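Local coordinates for isatin hydrolase (Ralstonia solanacearum, PDB 5NMP), which probably hydrolyses isatin with the help of a bound manganese ion, as a member of the putative cyclase family, at residues Q49-E54 with F71-H76; F106-V111 with G145-F150; Q137-I142 with L236-A241; E197-D202 with L227-N232. All coordinates share one frame; numbering follows the deposited sequence.

Contact 1: Q49-E54 with F71-H76; sequences QPFKIE and FSCGEH. With MN (manganese (II) ion), chain K.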
# COMPACT_ATOMS: atom_id res chain seq x y z
N GLN A 49 -4.17 19.89 0.49
CA GLN A 49 -5.61 19.70 0.38
C GLN A 49 -6.09 18.67 1.39
O GLN A 49 -5.38 17.71 1.68
CB GLN A 49 -5.99 19.25 -1.03
CG GLN A 49 -6.13 20.38 -2.04
CD GLN A 49 -6.54 19.88 -3.41
OE1 GLN A 49 -6.47 18.69 -3.70
NE2 GLN A 49 -6.97 20.81 -4.27
N PRO A 50 -7.30 18.87 1.93
CA PRO A 50 -7.94 17.84 2.75
C PRO A 50 -8.42 16.69 1.88
O PRO A 50 -8.41 16.81 0.65
CB PRO A 50 -9.12 18.59 3.39
CG PRO A 50 -9.42 19.68 2.43
CD PRO A 50 -8.11 20.10 1.84
N PHE A 51 -8.82 15.58 2.49
CA PHE A 51 -9.31 14.44 1.73
C PHE A 51 -10.74 14.69 1.25
O PHE A 51 -11.64 14.90 2.06
CB PHE A 51 -9.24 13.16 2.56
CG PHE A 51 -9.63 11.92 1.81
CD1 PHE A 51 -10.91 11.41 1.89
CD2 PHE A 51 -8.70 11.26 1.01
CE1 PHE A 51 -11.27 10.27 1.19
CE2 PHE A 51 -9.05 10.12 0.31
CZ PHE A 51 -10.33 9.62 0.40
N LYS A 52 -10.94 14.67 -0.06
CA LYS A 52 -12.28 14.82 -0.63
C LYS A 52 -12.63 13.61 -1.49
O LYS A 52 -11.81 13.11 -2.25
CB LYS A 52 -12.38 16.09 -1.48
CG LYS A 52 -12.18 17.39 -0.72
CD LYS A 52 -12.61 18.58 -1.56
CE LYS A 52 -12.22 19.90 -0.91
NZ LYS A 52 -10.75 20.15 -0.97
N ILE A 53 -13.87 13.14 -1.36
CA ILE A 53 -14.31 11.98 -2.13
C ILE A 53 -15.69 12.23 -2.75
O ILE A 53 -16.60 12.73 -2.09
CB ILE A 53 -14.33 10.71 -1.25
CG1 ILE A 53 -14.61 9.46 -2.10
CG2 ILE A 53 -15.33 10.83 -0.10
CD1 ILE A 53 -14.43 8.17 -1.34
N GLU A 54 -15.82 11.90 -4.03
CA GLU A 54 -17.07 12.09 -4.74
C GLU A 54 -17.48 10.82 -5.48
O GLU A 54 -16.69 10.21 -6.20
CB GLU A 54 -16.97 13.27 -5.70
CG GLU A 54 -15.74 13.24 -6.58
CD GLU A 54 -15.66 14.44 -7.51
OE1 GLU A 54 -16.69 15.13 -7.66
OE2 GLU A 54 -14.58 14.70 -8.07
N PHE A 71 -11.35 10.50 -5.86
CA PHE A 71 -10.90 11.19 -4.65
C PHE A 71 -9.72 12.12 -4.90
O PHE A 71 -9.02 12.01 -5.91
CB PHE A 71 -10.55 10.18 -3.55
CG PHE A 71 -9.31 9.36 -3.82
CD1 PHE A 71 -8.09 9.72 -3.27
CD2 PHE A 71 -9.38 8.22 -4.61
CE1 PHE A 71 -6.96 8.96 -3.51
CE2 PHE A 71 -8.25 7.46 -4.86
CZ PHE A 71 -7.03 7.83 -4.31
N SER A 72 -9.51 13.03 -3.96
CA SER A 72 -8.39 13.95 -4.02
C SER A 72 -7.85 14.20 -2.62
O SER A 72 -8.62 14.25 -1.65
CB SER A 72 -8.80 15.27 -4.68
OG SER A 72 -9.90 15.86 -4.01
N CYS A 73 -6.54 14.34 -2.51
CA CYS A 73 -5.88 14.63 -1.24
C CYS A 73 -4.44 15.03 -1.49
O CYS A 73 -4.07 15.38 -2.62
CB CYS A 73 -5.95 13.42 -0.31
SG CYS A 73 -5.13 11.93 -0.93
N GLY A 74 -3.62 14.99 -0.45
CA GLY A 74 -2.21 15.30 -0.58
C GLY A 74 -1.37 14.06 -0.36
O GLY A 74 -1.85 13.06 0.17
N GLU A 75 -0.11 14.13 -0.77
CA GLU A 75 0.84 13.06 -0.50
C GLU A 75 0.94 12.82 1.01
O GLU A 75 1.13 11.69 1.45
CB GLU A 75 2.22 13.40 -1.05
CG GLU A 75 2.28 13.53 -2.57
CD GLU A 75 3.63 14.05 -3.05
OE1 GLU A 75 4.28 14.80 -2.30
OE2 GLU A 75 4.03 13.70 -4.18
N HIS A 76 0.80 13.88 1.78
CA HIS A 76 0.92 13.80 3.23
C HIS A 76 -0.44 13.92 3.91
O HIS A 76 -0.68 14.83 4.71
CB HIS A 76 1.89 14.87 3.73
CG HIS A 76 3.27 14.72 3.19
ND1 HIS A 76 4.32 14.23 3.94
CD2 HIS A 76 3.78 14.97 1.95
CE1 HIS A 76 5.42 14.20 3.20
NE2 HIS A 76 5.11 14.64 1.99
MN MN K . 4.51 13.82 5.99
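K52 and S72 face each other as a hydrogen-bonded pair near the open end of an antiparallel beta hairpin made by strands 52-60 and 66-74. K52 N gives its hydrogen to S72 O at 2.8 Å and almost straight, 174° at the hydrogen; S72 N returns the bond to K52 O at 2.9 Å, so both amides of the pair are satisfied across the hairpin. Each carbonyl also receives a CA-H: F71 CA lies 3.2 Å from K52 O, and F51 CA lies near S72 O. On one side the ladder runs on through the non-hydrogen-bonded pair I53-F71 to backbone bonds between E54 and N70; toward Q49 it lapses, Q49 O and G74 N standing 3.9 Å apart. G74 N bonds instead to T77 OG1, while Q49 N and E75 OE2 bond to N70 OD1 and N69 ND2 of the second subunit, a strand of which pairs antiparallel with residues 71-74. F51 has CG anti to the backbone N (chi1 -175°); its CE2 lies 3.7 Å from F71 CD1. The two rings are nearly parallel (27°) but slid apart, with little overlap. C73 CB packs on F51 CD2, and C73 SG lies at the edge of that ring. E75 OE1 and H76 NE2 both bond to S254 OG. The manganese ion, shared with H80 and D82, is bound by H76 ND1 at 2.1 Å.

Contact 2: F106-V111 with G145-F150; sequences FVAPAV and GAWVLF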
# COMPACT_ATOMS: atom_id res chain seq x y z
N PHE A 106 10.53 -1.30 1.78
CA PHE A 106 9.11 -1.22 2.09
C PHE A 106 8.71 -2.30 3.09
O PHE A 106 7.56 -2.38 3.52
CB PHE A 106 8.27 -1.35 0.81
CG PHE A 106 8.55 -0.27 -0.20
CD1 PHE A 106 9.02 0.97 0.19
CD2 PHE A 106 8.32 -0.50 -1.55
CE1 PHE A 106 9.27 1.95 -0.74
CE2 PHE A 106 8.57 0.48 -2.49
CZ PHE A 106 9.04 1.71 -2.09
N VAL A 107 9.68 -3.14 3.46
CA VAL A 107 9.48 -4.17 4.47
C VAL A 107 10.64 -4.14 5.47
O VAL A 107 11.80 -4.10 5.07
CB VAL A 107 9.35 -5.58 3.83
CG1 VAL A 107 8.02 -5.71 3.10
CG2 VAL A 107 10.51 -5.85 2.88
N ALA A 108 10.32 -4.15 6.76
CA ALA A 108 11.34 -4.01 7.80
C ALA A 108 10.80 -4.36 9.19
O ALA A 108 9.60 -4.20 9.45
CB ALA A 108 11.91 -2.59 7.80
N PRO A 109 11.68 -4.83 10.08
CA PRO A 109 11.33 -5.07 11.49
C PRO A 109 11.05 -3.76 12.21
O PRO A 109 11.42 -2.69 11.72
CB PRO A 109 12.58 -5.75 12.06
CG PRO A 109 13.33 -6.26 10.88
CD PRO A 109 13.05 -5.28 9.77
N ALA A 110 10.41 -3.84 13.37
CA ALA A 110 10.11 -2.64 14.15
C ALA A 110 10.25 -2.86 15.65
O ALA A 110 10.02 -3.97 16.15
CB ALA A 110 8.72 -2.13 13.83
N VAL A 111 10.63 -1.80 16.35
CA VAL A 111 10.55 -1.78 17.80
C VAL A 111 9.52 -0.73 18.20
O VAL A 111 9.31 0.25 17.48
CB VAL A 111 11.91 -1.45 18.45
CG1 VAL A 111 12.93 -2.51 18.08
CG2 VAL A 111 12.39 -0.07 18.04
N GLY A 145 18.42 -1.20 11.05
CA GLY A 145 17.53 -1.43 9.93
C GLY A 145 16.08 -1.61 10.35
O GLY A 145 15.25 -2.08 9.56
N ALA A 146 15.76 -1.22 11.58
CA ALA A 146 14.42 -1.38 12.11
C ALA A 146 13.70 -0.05 12.24
O ALA A 146 14.32 0.98 12.47
CB ALA A 146 14.46 -2.08 13.46
N TRP A 147 12.37 -0.07 12.08
CA TRP A 147 11.55 1.08 12.41
C TRP A 147 11.58 1.33 13.91
O TRP A 147 11.61 0.40 14.71
CB TRP A 147 10.09 0.89 11.97
CG TRP A 147 9.84 1.01 10.51
CD1 TRP A 147 9.67 -0.00 9.61
CD2 TRP A 147 9.68 2.23 9.76
NE1 TRP A 147 9.43 0.50 8.36
CE2 TRP A 147 9.43 1.87 8.42
CE3 TRP A 147 9.72 3.59 10.10
CZ2 TRP A 147 9.24 2.82 7.42
CZ3 TRP A 147 9.53 4.53 9.11
CH2 TRP A 147 9.29 4.14 7.78
N VAL A 148 11.56 2.60 14.29
CA VAL A 148 11.31 2.97 15.67
C VAL A 148 9.92 3.58 15.77
O VAL A 148 9.71 4.72 15.36
CB VAL A 148 12.37 3.95 16.21
CG1 VAL A 148 12.04 4.36 17.64
CG2 VAL A 148 13.74 3.33 16.13
N LEU A 149 8.97 2.81 16.29
CA LEU A 149 7.59 3.28 16.40
C LEU A 149 7.33 3.92 17.76
O LEU A 149 7.39 3.26 18.80
CB LEU A 149 6.62 2.13 16.14
CG LEU A 149 6.78 1.44 14.78
CD1 LEU A 149 5.70 0.40 14.54
CD2 LEU A 149 6.79 2.47 13.65
N PHE A 150 7.05 5.22 17.74
CA PHE A 150 6.83 6.02 18.94
C PHE A 150 5.36 5.96 19.36
O PHE A 150 4.54 6.71 18.84
CB PHE A 150 7.27 7.46 18.67
CG PHE A 150 7.31 8.34 19.90
CD1 PHE A 150 7.43 7.79 21.16
CD2 PHE A 150 7.22 9.72 19.77
CE1 PHE A 150 7.47 8.60 22.28
CE2 PHE A 150 7.26 10.53 20.89
CZ PHE A 150 7.39 9.98 22.15
O HOH W 1 8.53 -1.31 6.48
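In the central mixed sheet, A110 pairs with W147 and V111 with V148, joining strands 107-114 and 147-151 in parallel. Three backbone bonds make the ladder: W147 N to P109 O (2.8 Å), V111 N to W147 O (2.9 Å) and L149 N to V111 O (2.8 Å). A110 CB sits 3.8 Å from W147 CB on one face and also meets L149 CD1. On the other face V111 and V148 touch through their CG2 methyls, and V111 CG2 also lies close to W147 O. The chain passes from one strand to the next through helix 129-139, a beta-alpha-beta crossover, and the short strands twist by 37° against each other. W147 CG stands beside the backbone N (chi1 -75°); the indole lies toward the start of strand 107-114, where W147 CD1 is 3.9 Å from A108 CB. A water in the plane of the indole, at its edge, accepts from W147 NE1 at 2.8 Å; its further bond to F106 O is weak. Around the indole stand Y225, L227, I243 and the ring of H192, met edge-to-face. The W147 side chain comes within about 8 Å of that of the manganese ligand D82.

Contact 3: Q137-I142 with L236-A241; sequences QRHGRI and LPPRGA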
# COMPACT_ATOMS: atom_id res chain seq x y z
N GLN A 137 17.53 -1.42 28.27
CA GLN A 137 17.87 -2.18 29.47
C GLN A 137 16.77 -3.17 29.82
O GLN A 137 17.02 -4.16 30.52
CB GLN A 137 18.13 -1.23 30.65
CG GLN A 137 19.41 -0.44 30.52
CD GLN A 137 20.61 -1.32 30.24
OE1 GLN A 137 20.84 -2.32 30.93
NE2 GLN A 137 21.38 -0.97 29.22
N ARG A 138 15.57 -2.91 29.33
CA ARG A 138 14.43 -3.78 29.58
C ARG A 138 14.15 -4.73 28.42
O ARG A 138 13.75 -5.88 28.63
CB ARG A 138 13.18 -2.94 29.88
CG ARG A 138 13.14 -2.34 31.28
CD ARG A 138 11.96 -1.39 31.45
NE ARG A 138 12.16 -0.13 30.75
CZ ARG A 138 11.24 0.47 29.99
NH1 ARG A 138 10.05 -0.09 29.83
NH2 ARG A 138 11.52 1.62 29.39
N HIS A 139 14.36 -4.26 27.19
CA HIS A 139 13.92 -5.01 26.01
C HIS A 139 15.03 -5.37 25.03
O HIS A 139 14.78 -6.05 24.04
CB HIS A 139 12.84 -4.21 25.28
CG HIS A 139 11.65 -3.91 26.14
ND1 HIS A 139 11.10 -2.64 26.23
CD2 HIS A 139 10.90 -4.70 26.94
CE1 HIS A 139 10.07 -2.67 27.05
NE2 HIS A 139 9.93 -3.91 27.50
N GLY A 140 16.25 -4.92 25.30
CA GLY A 140 17.38 -5.25 24.46
C GLY A 140 17.72 -4.18 23.45
O GLY A 140 16.98 -3.21 23.27
N ARG A 141 18.86 -4.35 22.78
CA ARG A 141 19.37 -3.38 21.83
C ARG A 141 18.43 -3.19 20.64
O ARG A 141 17.95 -4.16 20.06
CB ARG A 141 20.75 -3.81 21.35
CG ARG A 141 21.47 -2.80 20.47
CD ARG A 141 22.79 -3.38 19.98
NE ARG A 141 23.60 -2.39 19.27
CZ ARG A 141 24.57 -1.68 19.84
NH1 ARG A 141 24.86 -1.85 21.12
NH2 ARG A 141 25.26 -0.80 19.12
N ILE A 142 18.18 -1.93 20.28
CA ILE A 142 17.42 -1.60 19.08
C ILE A 142 18.20 -2.02 17.84
O ILE A 142 19.31 -1.52 17.60
CB ILE A 142 17.11 -0.10 19.01
CG1 ILE A 142 16.32 0.35 20.24
CG2 ILE A 142 16.36 0.24 17.73
CD1 ILE A 142 16.12 1.84 20.33
N LEU A 236 0.98 -4.08 19.50
CA LEU A 236 2.27 -4.58 19.07
C LEU A 236 3.19 -4.86 20.25
O LEU A 236 3.15 -4.15 21.25
CB LEU A 236 2.94 -3.59 18.11
CG LEU A 236 2.18 -3.28 16.82
CD1 LEU A 236 3.07 -2.47 15.88
CD2 LEU A 236 1.70 -4.56 16.16
N PRO A 237 4.03 -5.90 20.12
CA PRO A 237 5.05 -6.21 21.13
C PRO A 237 6.17 -5.17 21.09
O PRO A 237 6.29 -4.46 20.09
CB PRO A 237 5.55 -7.59 20.70
CG PRO A 237 5.36 -7.59 19.23
CD PRO A 237 4.08 -6.84 18.99
N PRO A 238 6.98 -5.09 22.15
CA PRO A 238 8.13 -4.17 22.16
C PRO A 238 9.07 -4.43 20.98
O PRO A 238 9.60 -3.49 20.40
CB PRO A 238 8.82 -4.48 23.49
CG PRO A 238 7.74 -5.01 24.35
CD PRO A 238 6.83 -5.79 23.44
N ARG A 239 9.25 -5.71 20.64
CA ARG A 239 10.10 -6.08 19.52
C ARG A 239 9.64 -7.39 18.88
O ARG A 239 9.00 -8.22 19.52
CB ARG A 239 11.56 -6.19 19.97
CG ARG A 239 11.80 -7.25 21.03
CD ARG A 239 13.23 -7.19 21.51
NE ARG A 239 14.17 -7.09 20.40
CZ ARG A 239 15.39 -6.57 20.49
NH1 ARG A 239 16.17 -6.51 19.42
NH2 ARG A 239 15.82 -6.09 21.65
N GLY A 240 9.97 -7.56 17.60
CA GLY A 240 9.64 -8.78 16.89
C GLY A 240 8.62 -8.60 15.79
O GLY A 240 8.46 -9.47 14.94
N ALA A 241 7.92 -7.47 15.81
CA ALA A 241 6.92 -7.18 14.79
C ALA A 241 7.58 -6.86 13.46
O ALA A 241 8.71 -6.37 13.41
CB ALA A 241 6.03 -6.04 15.22
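R239 reaches across to the end of helix 129-139 and takes hold of two backbone carbonyls. R239 NH2 donates to H139 O at 2.6 Å, 159° at the hydrogen, with the oxygen in the guanidinium plane. R239 NH1 donates to R141 O at 3.0 Å; this oxygen lies farther from the plane, and the bond is more bent, 136° at the hydrogen. A second reach of R239 NH2 to R141 O, 3.3 Å, is weak. One planar cation thus spans two acceptors, with G140 at its edge between them. R239 is extended at chi2 and bends at chi3 (-46°), which turns NE out of the line of the chain. Beside this polar grip lies an apolar one: P238 CB sits over the centre of the H139 imidazole, 3.9 Å from the ring centroid and nearly on its normal, a CH-pi contact. R138 CB covers the opposite face, 4.0 Å above the plane, so the ring is sandwiched between the two, and W135 meets it edge-to-face. G140, with positive phi, is where the chain leaves the helix. Helix 129-139 belongs to the crossover that links strands 107-114 and 147-151, and the contact ties its C-terminal end to the start of strand 239-244. A positive group here would probably be favoured by the helix dipole. Farther out, E136 OE2 accepts from I142 N just past the helix, the R239 side chain rests on P143, and backbone bonds of P238 with V112 and of A241 with A110 fasten the opposite segment to strand 107-114.

Contact 4: E197-D202 with L227-N232; sequences ETINTD and LQCLKN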
# COMPACT_ATOMS: atom_id res chain seq x y z
N GLU A 197 2.20 8.60 15.88
CA GLU A 197 0.74 8.61 15.81
C GLU A 197 0.22 10.02 15.52
O GLU A 197 -0.97 10.21 15.26
CB GLU A 197 0.13 8.11 17.12
CG GLU A 197 0.62 6.74 17.57
CD GLU A 197 -0.12 6.23 18.78
OE1 GLU A 197 0.51 5.55 19.62
OE2 GLU A 197 -1.34 6.49 18.90
N THR A 198 1.12 10.99 15.57
CA THR A 198 0.75 12.38 15.34
C THR A 198 0.86 12.74 13.86
O THR A 198 1.26 11.92 13.04
CB THR A 198 1.64 13.35 16.15
OG1 THR A 198 3.02 13.00 15.96
CG2 THR A 198 1.31 13.26 17.63
N ILE A 199 0.50 13.98 13.53
CA ILE A 199 0.56 14.49 12.17
C ILE A 199 1.98 14.99 11.85
O ILE A 199 2.24 15.49 10.76
CB ILE A 199 -0.47 15.62 11.95
CG1 ILE A 199 -0.76 15.85 10.46
CG2 ILE A 199 0.01 16.91 12.59
CD1 ILE A 199 -1.29 14.64 9.74
N ASN A 200 2.89 14.84 12.80
CA ASN A 200 4.27 15.27 12.61
C ASN A 200 5.24 14.34 13.34
O ASN A 200 5.00 13.98 14.49
CB ASN A 200 4.44 16.72 13.10
CG ASN A 200 5.74 17.36 12.63
OD1 ASN A 200 6.66 16.68 12.19
ND2 ASN A 200 5.81 18.68 12.74
N THR A 201 6.32 13.94 12.68
CA THR A 201 7.32 13.08 13.34
C THR A 201 8.10 13.88 14.37
O THR A 201 8.62 13.32 15.33
CB THR A 201 8.31 12.45 12.35
OG1 THR A 201 8.96 13.48 11.59
CG2 THR A 201 7.60 11.49 11.41
N ASP A 202 8.18 15.19 14.15
CA ASP A 202 8.86 16.08 15.08
C ASP A 202 7.90 16.61 16.14
O ASP A 202 6.69 16.66 15.92
CB ASP A 202 9.50 17.24 14.34
CG ASP A 202 10.82 16.87 13.72
OD1 ASP A 202 11.81 16.79 14.47
OD2 ASP A 202 10.87 16.67 12.49
N LEU A 227 6.98 7.65 9.18
CA LEU A 227 5.58 7.24 9.15
C LEU A 227 4.76 8.11 10.08
O LEU A 227 5.21 8.45 11.18
CB LEU A 227 5.44 5.76 9.53
CG LEU A 227 5.86 4.74 8.48
CD1 LEU A 227 5.81 3.33 9.04
CD2 LEU A 227 4.97 4.85 7.24
N GLN A 228 3.56 8.49 9.65
CA GLN A 228 2.72 9.38 10.44
C GLN A 228 1.28 8.88 10.55
O GLN A 228 0.81 8.13 9.69
CB GLN A 228 2.75 10.79 9.84
CG GLN A 228 4.15 11.40 9.80
CD GLN A 228 4.18 12.78 9.20
OE1 GLN A 228 3.14 13.44 9.06
NE2 GLN A 228 5.37 13.25 8.84
N CYS A 229 0.60 9.30 11.62
CA CYS A 229 -0.80 8.96 11.87
C CYS A 229 -1.03 7.46 11.96
O CYS A 229 -1.98 6.92 11.39
CB CYS A 229 -1.69 9.56 10.79
SG CYS A 229 -1.74 11.36 10.80
N LEU A 230 -0.15 6.78 12.70
CA LEU A 230 -0.31 5.35 12.95
C LEU A 230 -1.27 5.12 14.11
O LEU A 230 -1.43 5.98 14.98
CB LEU A 230 1.04 4.71 13.26
CG LEU A 230 2.10 4.69 12.15
CD1 LEU A 230 3.40 4.14 12.69
CD2 LEU A 230 1.63 3.88 10.95
N LYS A 231 -1.92 3.96 14.12
CA LYS A 231 -2.78 3.57 15.23
C LYS A 231 -2.55 2.11 15.59
O LYS A 231 -1.83 1.39 14.89
CB LYS A 231 -4.25 3.81 14.88
CG LYS A 231 -4.73 3.03 13.68
CD LYS A 231 -6.22 3.24 13.44
CE LYS A 231 -7.05 2.61 14.55
NZ LYS A 231 -8.51 2.71 14.26
N ASN A 232 -3.18 1.68 16.68
CA ASN A 232 -3.09 0.31 17.18
C ASN A 232 -1.68 -0.13 17.55
O ASN A 232 -1.37 -1.32 17.50
CB ASN A 232 -3.66 -0.68 16.16
CG ASN A 232 -5.17 -0.62 16.07
OD1 ASN A 232 -5.85 -0.25 17.03
ND2 ASN A 232 -5.71 -0.99 14.91
O HOH W 2 -2.79 8.37 14.54
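Q228 lays its side chain across the methyl of T201 at about a right angle, CG and NE2 each 3.8 Å from T201 CG2. With chi2 at 180° CD continues straight from CG, and the amide lies between the loop and the manganese site. Next in the chain, C229 N donates to T198 O at 3.1 Å, bent to 144° at the hydrogen, and C229 SG meets I199 CD1. The loop follows strand 193-195 and folds over the end of strand 225-228, its neighbour in the central sheet. Within it, T198 OG1 donates to N200 O (2.7 Å), and N200 OD1 accepts from D202 N in an Asx turn. A water donates to both E197 O (2.7 Å) and L230 O (2.8 Å), bridging the two segments. The E197 carboxylate is held by S155 OG and by the backbone N of T152 and D153, D202 by H216 and C215 N. As modelled, Q228 OE1 stands against I199 O, two acceptors, and NE2 is the amide atom nearer the ion, about 3 Å away. The opposite turn would offer NH2 to I199 O and the oxygen to the metal, consistent with Q228 being a known manganese ligand.

Contacts 2 and 4 are buried, the first within the central sheet, the second between a strand end of it and a loop; contact 1 is partly buried at the subunit interface, and contact 3 lies at the surface. Contacts 2 and 3 share strand neighbours: A110 N and A241 O form a probable hydrogen bond, and V111 packs on I142. Contact 2 also meets contact 4, where the W147 indole rests on L227 and L149 on L230. Contacts 1 and 4 do not touch, yet reach the same manganese site from separate elements, H76 from one and Q228 from the other. Chemistry follows place: strand ladders dominate contacts 1 and 2, arginine-to-carbonyl bonds contact 3, and loop turns with a bridging water contact 4.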